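Local coordinates for probable D-tyrosyl-tRNA(Tyr) deacylase 1 (Homo sapiens, PDB 2OKV) that removes D-amino acids from mischarged tRNAs and glycine from mischarged tRNA(Ala), and may act as an ATPase in DNA replication, at the interface of chains A and B. Residues are numbered along the deposited sequence; one frame, centred on the assembly and turned at random. Chains: chain A/B, Probable D-tyrosyl-tRNA(Tyr) deacylase 1.

The interface of chains A and B. Residues chain A 130-134; chain B 9, 136-139.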
loop_
_atom_site.group_PDB
_atom_site.type_symbol
_atom_site.label_atom_id
_atom_site.label_comp_id
_atom_site.label_asym_id
_atom_site.label_seq_id
_atom_site.Cartn_x
_atom_site.Cartn_y
_atom_site.Cartn_z
ATOM N N TYR A 130 8.271 7.339 -14.926
ATOM C CA TYR A 130 6.962 6.695 -14.939
ATOM C C TYR A 130 7.139 5.182 -14.841
ATOM O O TYR A 130 7.496 4.531 -15.824
ATOM C CB TYR A 130 6.187 7.058 -16.218
ATOM C CG TYR A 130 4.830 6.370 -16.392
ATOM C CD1 TYR A 130 3.960 6.201 -15.321
ATOM C CD2 TYR A 130 4.389 5.955 -17.663
ATOM C CE1 TYR A 130 2.707 5.590 -15.481
ATOM C CE2 TYR A 130 3.124 5.347 -17.842
ATOM C CZ TYR A 130 2.291 5.170 -16.739
ATOM O OH TYR A 130 1.043 4.576 -16.895
ATOM N N MET A 131 6.872 4.629 -13.661
ATOM C CA MET A 131 7.152 3.220 -13.364
ATOM C C MET A 131 5.880 2.384 -13.230
ATOM O O MET A 131 4.860 2.869 -12.723
ATOM C CB MET A 131 7.909 3.102 -12.046
ATOM C CG MET A 131 9.298 3.738 -12.002
ATOM S SD MET A 131 9.891 3.761 -10.303
ATOM C CE MET A 131 9.420 5.426 -9.827
ATOM N N GLN A 132 5.950 1.144 -13.709
ATOM C CA GLN A 132 5.060 0.073 -13.249
ATOM C C GLN A 132 5.759 -0.677 -12.124
ATOM O O GLN A 132 6.835 -1.251 -12.326
ATOM C CB GLN A 132 4.720 -0.893 -14.390
ATOM C CG GLN A 132 4.194 -0.189 -15.627
ATOM C CD GLN A 132 2.814 0.414 -15.395
ATOM O OE1 GLN A 132 1.880 -0.286 -15.018
ATOM N NE2 GLN A 132 2.697 1.707 -15.587
ATOM N N VAL A 133 5.152 -0.683 -10.938
ATOM C CA VAL A 133 5.748 -1.380 -9.808
ATOM C C VAL A 133 4.916 -2.641 -9.595
ATOM O O VAL A 133 3.760 -2.578 -9.155
ATOM C CB VAL A 133 5.826 -0.484 -8.552
ATOM C CG1 VAL A 133 6.573 -1.216 -7.395
ATOM C CG2 VAL A 133 6.526 0.876 -8.900
ATOM N N HIS A 134 5.481 -3.772 -10.005
ATOM C CA HIS A 134 4.814 -5.051 -9.877
ATOM C C HIS A 134 5.039 -5.553 -8.462
ATOM O O HIS A 134 6.179 -5.746 -8.036
ATOM C CB HIS A 134 5.357 -6.047 -10.910
ATOM C CG HIS A 134 5.142 -5.630 -12.341
ATOM N ND1 HIS A 134 4.481 -6.423 -13.258
ATOM C CD2 HIS A 134 5.510 -4.512 -13.013
ATOM C CE1 HIS A 134 4.444 -5.809 -14.428
ATOM N NE2 HIS A 134 5.055 -4.642 -14.307
ATOM N N THR B 9 -2.546 -0.942 -13.436
ATOM C CA THR B 9 -2.883 -1.263 -14.824
ATOM C C THR B 9 -3.558 -2.636 -14.883
ATOM O O THR B 9 -4.352 -2.895 -15.775
ATOM C CB THR B 9 -1.719 -1.111 -15.864
ATOM O OG1 THR B 9 -1.097 -2.364 -16.086
ATOM C CG2 THR B 9 -0.723 -0.112 -15.442
ATOM N N GLN B 136 -0.100 -4.556 -10.074
ATOM C CA GLN B 136 0.749 -3.790 -10.989
ATOM C C GLN B 136 0.448 -2.306 -10.793
ATOM O O GLN B 136 -0.433 -1.737 -11.458
ATOM C CB GLN B 136 0.601 -4.232 -12.457
ATOM C CG GLN B 136 1.665 -3.557 -13.365
ATOM C CD GLN B 136 1.599 -3.933 -14.833
ATOM O OE1 GLN B 136 1.808 -3.073 -15.722
ATOM N NE2 GLN B 136 1.334 -5.201 -15.112
ATOM N N ASN B 137 1.167 -1.704 -9.842
ATOM C CA ASN B 137 0.924 -0.334 -9.427
ATOM C C ASN B 137 1.391 0.623 -10.532
ATOM O O ASN B 137 2.573 0.663 -10.861
ATOM C CB ASN B 137 1.629 -0.059 -8.094
ATOM C CG ASN B 137 1.202 1.272 -7.453
ATOM O OD1 ASN B 137 0.954 2.251 -8.137
ATOM N ND2 ASN B 137 1.105 1.290 -6.130
ATOM N N ASP B 138 0.440 1.368 -11.090
ATOM C CA ASP B 138 0.639 2.220 -12.278
ATOM C C ASP B 138 1.060 3.627 -11.882
ATOM O O ASP B 138 0.210 4.459 -11.539
ATOM C CB ASP B 138 -0.672 2.249 -13.053
ATOM C CG ASP B 138 -0.617 3.086 -14.291
ATOM O OD1 ASP B 138 0.467 3.245 -14.886
ATOM O OD2 ASP B 138 -1.700 3.564 -14.683
ATOM N N GLY B 139 2.377 3.876 -11.902
ATOM C CA GLY B 139 2.922 5.202 -11.599
ATOM C C GLY B 139 4.268 5.214 -10.886
ATOM O O GLY B 139 5.267 5.687 -11.441
#
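A:Tyr130 and A:Gln132 converge on one carboxylate oxygen of B:Asp138 at the DTD-family homodimer interface, where strand 131-137 of each subunit pairs antiparallel with its twin across the two-fold. The phenol OH of A:Tyr130 donates to B:Asp138 OD1 at 2.5 Å, a short bond on the syn lone pair, with the ring plane turned well away from the carboxylate plane. The side-chain amide NE2 of A:Gln132 meets the same OD1 at 2.8 Å from the anti side, tilted 27° out of the carboxylate plane, while OD1 lies close to the amide plane of the donor. Two donors thus grip OD1 and would be expected to stabilise a negative charge there, if the carboxylate is ionised. A:Gln132 reaches it by folding at chi2 (-69°), which lays its amide alongside B:Asp138.

Further along, B:Gln136, extended beyond CG, lies beside A:His134; ring and amide stack with planes 21° apart, and B:Gln136 CG sits over the ring centre, 3.7 Å from the centroid. The other end of the A:Gln132 amide is doubtful in detail: its OE1 is modelled against B:Gln136 OE1, two acceptors, and too near the methyl of B:Thr9.

Backbone pairing sets the register. A:Val133 N donates to B:Asn137 O at 2.9 Å, and B:Asn137 N returns a bond to A:Val133 O. Likewise A:Met131 and B:Gly139 exchange N-H···O bonds, B:Gly139 N lying 2.8 Å from A:Met131 O. B:Gly139 opens the Gly-cisPro motif, which in this family enters the partner's active site to reject L-amino acids; the pairing would hold the start of the motif against the opposite subunit, with A:Tyr130 CE1 3.9 Å from B:Gly139 CA.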